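Long-range contacts in choline kinase (Cryptosporidium parvum, PDB 3MES), which probably phosphorylates choline, and perhaps ethanolamine, at the expense of ATP, and is seen here with ADP and magnesium bound: residues L235-I239 / V362-I366; S257-S261 / N292-A296. One frame throughout, in Å; residues are numbered along the deposited sequence.

Followed from the N terminus, the chain passes the five-stranded sheet and several helices before it reaches helix 235-239, the first half of contact 1. It then runs through helix 247-254 into the loop 257-261, and after a short excursion through strands 262-265 to 290-293 it returns at 292-296, closing contact 2 over a span of 30 residues. Contact 1 closes much later, at 362-366, so contact 2 is nested inside its loop. The two centres lie about 12 Å apart, and F363 joins them: its ring packs on I239, F293 and F260. Together they tie the short helix, the small two-stranded sheet, helix 294-303 and helix 364-376 into one buried part of the helix-rich region.

Contact 1: L235-I239 / V362-I366; sequences LEELI and VFTLI
I239 meets I366 and F363 where the short helix 235-239 faces residues 362-366, which lead into helix 364-376, and the I239 side chain can be followed branch by branch. At CB the chain forks. CG2, placed anti to the backbone N, reaches the ring of F363 and lies 4.0 Å from its CE1. The other branch stands beside the backbone N (chi1 -81°), and its CG1 passes between two residues, 4.0 Å from V362 CG1 and 3.7 Å from I366 CD1. At the tip, CD1 also settles on I366, 3.6 Å from that same CD1 methyl, so the two isoleucines touch through both terminal carbons of their longer branches.

One turn back, L235 brings its CG to 4.0 Å from I366 CD1, and this methyl thus sits against both residues. L238 divides its fork: CD2 goes to V362 CG1 at 3.6 Å as the two side chains run past each other in opposite directions, while CD1 meets L365 CD1 at 3.7 Å, with the two leucines nearly perpendicular. Outside the pair, F199 of helix 198-214 touches I239, and L409 of helix 391-411 packs on L365. The whole interface is branched aliphatic carbon and one aromatic ring, so cohesion here should come mainly from dispersion and exclusion of water, and the fit of the branches probably sets how the two segments sit.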
# COMPACT_ATOMS: atom_id res chain seq x y z
N LEU B 235 5.05 35.85 5.93
CA LEU B 235 4.87 34.41 5.77
C LEU B 235 4.73 33.65 7.09
O LEU B 235 3.94 32.72 7.20
CB LEU B 235 6.01 33.82 4.93
CG LEU B 235 5.69 32.52 4.20
CD1 LEU B 235 4.29 32.57 3.61
CD2 LEU B 235 6.72 32.24 3.13
N GLU B 236 5.50 34.06 8.09
CA GLU B 236 5.45 33.41 9.40
C GLU B 236 4.12 33.68 10.12
O GLU B 236 3.46 32.75 10.58
CB GLU B 236 6.64 33.83 10.27
CG GLU B 236 7.98 33.30 9.77
CD GLU B 236 9.13 33.55 10.74
OE1 GLU B 236 8.86 33.83 11.93
OE2 GLU B 236 10.30 33.45 10.31
N GLU B 237 3.73 34.94 10.20
CA GLU B 237 2.45 35.30 10.81
C GLU B 237 1.32 34.52 10.15
O GLU B 237 0.38 34.09 10.82
CB GLU B 237 2.19 36.80 10.68
CG GLU B 237 3.10 37.68 11.54
CD GLU B 237 4.53 37.69 11.04
OE1 GLU B 237 4.84 36.96 10.08
OE2 GLU B 237 5.36 38.44 11.61
N LEU B 238 1.42 34.34 8.84
CA LEU B 238 0.39 33.64 8.07
C LEU B 238 0.27 32.17 8.46
O LEU B 238 -0.84 31.66 8.67
CB LEU B 238 0.66 33.78 6.57
CG LEU B 238 -0.34 33.11 5.63
CD1 LEU B 238 -0.18 33.64 4.22
CD2 LEU B 238 -0.18 31.59 5.66
N ILE B 239 1.40 31.48 8.55
CA ILE B 239 1.42 30.07 8.91
C ILE B 239 1.16 29.84 10.40
O ILE B 239 0.57 28.83 10.78
CB ILE B 239 2.75 29.39 8.52
CG1 ILE B 239 2.75 29.02 7.04
CG2 ILE B 239 2.98 28.15 9.37
CD1 ILE B 239 2.58 30.19 6.10
N VAL B 362 -3.17 25.79 4.14
CA VAL B 362 -2.31 26.94 4.40
C VAL B 362 -0.88 26.67 3.93
O VAL B 362 -0.25 27.54 3.33
CB VAL B 362 -2.30 27.30 5.90
CG1 VAL B 362 -1.09 28.16 6.23
CG2 VAL B 362 -3.60 28.00 6.29
N PHE B 363 -0.38 25.48 4.22
CA PHE B 363 0.99 25.12 3.88
C PHE B 363 1.24 25.03 2.38
O PHE B 363 2.38 24.84 1.95
CB PHE B 363 1.38 23.81 4.56
CG PHE B 363 1.61 23.93 6.04
CD1 PHE B 363 2.85 24.33 6.53
CD2 PHE B 363 0.60 23.65 6.94
CE1 PHE B 363 3.06 24.45 7.89
CE2 PHE B 363 0.81 23.76 8.30
CZ PHE B 363 2.04 24.16 8.78
N THR B 364 0.19 25.16 1.57
CA THR B 364 0.34 25.09 0.12
C THR B 364 1.15 26.28 -0.39
O THR B 364 1.86 26.18 -1.39
CB THR B 364 -1.03 25.07 -0.61
OG1 THR B 364 -1.78 26.24 -0.27
CG2 THR B 364 -1.82 23.83 -0.23
N LEU B 365 1.04 27.40 0.32
CA LEU B 365 1.76 28.61 -0.06
C LEU B 365 3.26 28.44 0.20
O LEU B 365 4.09 28.97 -0.54
CB LEU B 365 1.22 29.82 0.69
CG LEU B 365 -0.29 30.08 0.61
CD1 LEU B 365 -0.69 31.25 1.49
CD2 LEU B 365 -0.74 30.32 -0.83
N ILE B 366 3.59 27.71 1.26
CA ILE B 366 4.99 27.43 1.57
C ILE B 366 5.66 26.72 0.41
O ILE B 366 6.81 26.99 0.08
CB ILE B 366 5.12 26.59 2.85
CG1 ILE B 366 4.53 27.33 4.05
CG2 ILE B 366 6.58 26.24 3.12
CD1 ILE B 366 5.30 28.58 4.45

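Contact 2: S257-S261 / N292-A296; sequences SPAFS and NFAGA
The backbone carbonyls of A259 and S261, two residues apart in a loop, both offer their oxygens to the N-H groups of G295 and A294, in the first turn of a helix. A259 O accepts from G295 N at 2.9 Å, with the donor in the carbonyl plane and on a lone pair. S261 O receives A294 N at 2.9 Å, with the donor tilted 16° from the carbonyl plane, and the CA of F293 adds a C-H...O contact of 3.4 Å to this same oxygen. Such N-H groups have no acceptor within their own helix, and the loop supplies it from outside.

Beside this pairing the two phenylalanines form a T-shaped stack: the edge of F260 points to the face of F293, with planes at 82° and ring centroids 5.8 Å apart. The rim of the F293 ring meets the loop backbone, its CD1 3.3 Å from F260 O. At F293, CG stands beside the backbone N (chi1 -76°), which brings the rim of the ring to the loop carbonyls and leaves one face to F260. On the loop side, A259 rests on A359 of helix 351-362. This is the junction where strand 290-293 of the two-stranded antiparallel sheet passes directly into helix 294-303, whose first amides, just after F293 at the N-cap position, are hydrogen-bonded by the loop leading into the partner strand 262-265.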
# COMPACT_ATOMS: atom_id res chain seq x y z
N SER B 257 -4.15 20.77 15.86
CA SER B 257 -4.18 19.95 14.65
C SER B 257 -2.82 19.33 14.36
O SER B 257 -1.80 20.02 14.41
CB SER B 257 -4.63 20.79 13.45
OG SER B 257 -4.52 20.05 12.24
N PRO B 258 -2.80 18.02 14.06
CA PRO B 258 -1.56 17.34 13.73
C PRO B 258 -0.92 17.92 12.46
O PRO B 258 0.14 17.47 12.04
CB PRO B 258 -2.00 15.89 13.50
CG PRO B 258 -3.27 15.76 14.29
CD PRO B 258 -3.94 17.09 14.16
N ALA B 259 -1.57 18.91 11.86
CA ALA B 259 -0.99 19.62 10.73
C ALA B 259 0.27 20.35 11.17
O ALA B 259 1.22 20.51 10.40
CB ALA B 259 -1.99 20.59 10.13
N PHE B 260 0.27 20.80 12.42
CA PHE B 260 1.41 21.54 12.96
C PHE B 260 2.28 20.62 13.81
O PHE B 260 3.10 21.07 14.62
CB PHE B 260 0.92 22.75 13.76
CG PHE B 260 0.12 23.73 12.94
CD1 PHE B 260 0.76 24.68 12.17
CD2 PHE B 260 -1.26 23.68 12.92
CE1 PHE B 260 0.03 25.58 11.41
CE2 PHE B 260 -2.00 24.57 12.17
CZ PHE B 260 -1.35 25.52 11.41
N SER B 261 2.11 19.32 13.61
CA SER B 261 2.93 18.33 14.26
C SER B 261 4.34 18.38 13.68
O SER B 261 4.52 18.67 12.49
CB SER B 261 2.33 16.94 14.06
OG SER B 261 3.01 15.97 14.81
N ASN B 292 10.07 19.04 9.94
CA ASN B 292 9.20 20.07 9.39
C ASN B 292 7.76 19.81 9.80
O ASN B 292 7.42 18.73 10.28
CB ASN B 292 9.32 20.07 7.86
CG ASN B 292 8.71 21.31 7.22
OD1 ASN B 292 8.27 22.23 7.91
ND2 ASN B 292 8.68 21.34 5.90
N PHE B 293 6.90 20.82 9.63
CA PHE B 293 5.48 20.66 9.91
C PHE B 293 4.89 19.60 8.99
O PHE B 293 5.06 19.66 7.77
CB PHE B 293 4.73 21.99 9.74
CG PHE B 293 4.95 22.96 10.87
CD1 PHE B 293 4.69 22.58 12.18
CD2 PHE B 293 5.38 24.25 10.63
CE1 PHE B 293 4.88 23.48 13.23
CE2 PHE B 293 5.57 25.15 11.66
CZ PHE B 293 5.32 24.76 12.96
N ALA B 294 4.19 18.62 9.57
CA ALA B 294 3.56 17.57 8.79
C ALA B 294 2.76 18.14 7.63
O ALA B 294 2.81 17.62 6.52
CB ALA B 294 2.68 16.70 9.67
N GLY B 295 2.03 19.22 7.89
CA GLY B 295 1.20 19.86 6.88
C GLY B 295 1.99 20.39 5.70
O GLY B 295 1.51 20.41 4.57
N ALA B 296 3.22 20.83 5.96
CA ALA B 296 4.09 21.31 4.90
C ALA B 296 4.35 20.20 3.88
O ALA B 296 4.19 20.39 2.68
CB ALA B 296 5.40 21.82 5.47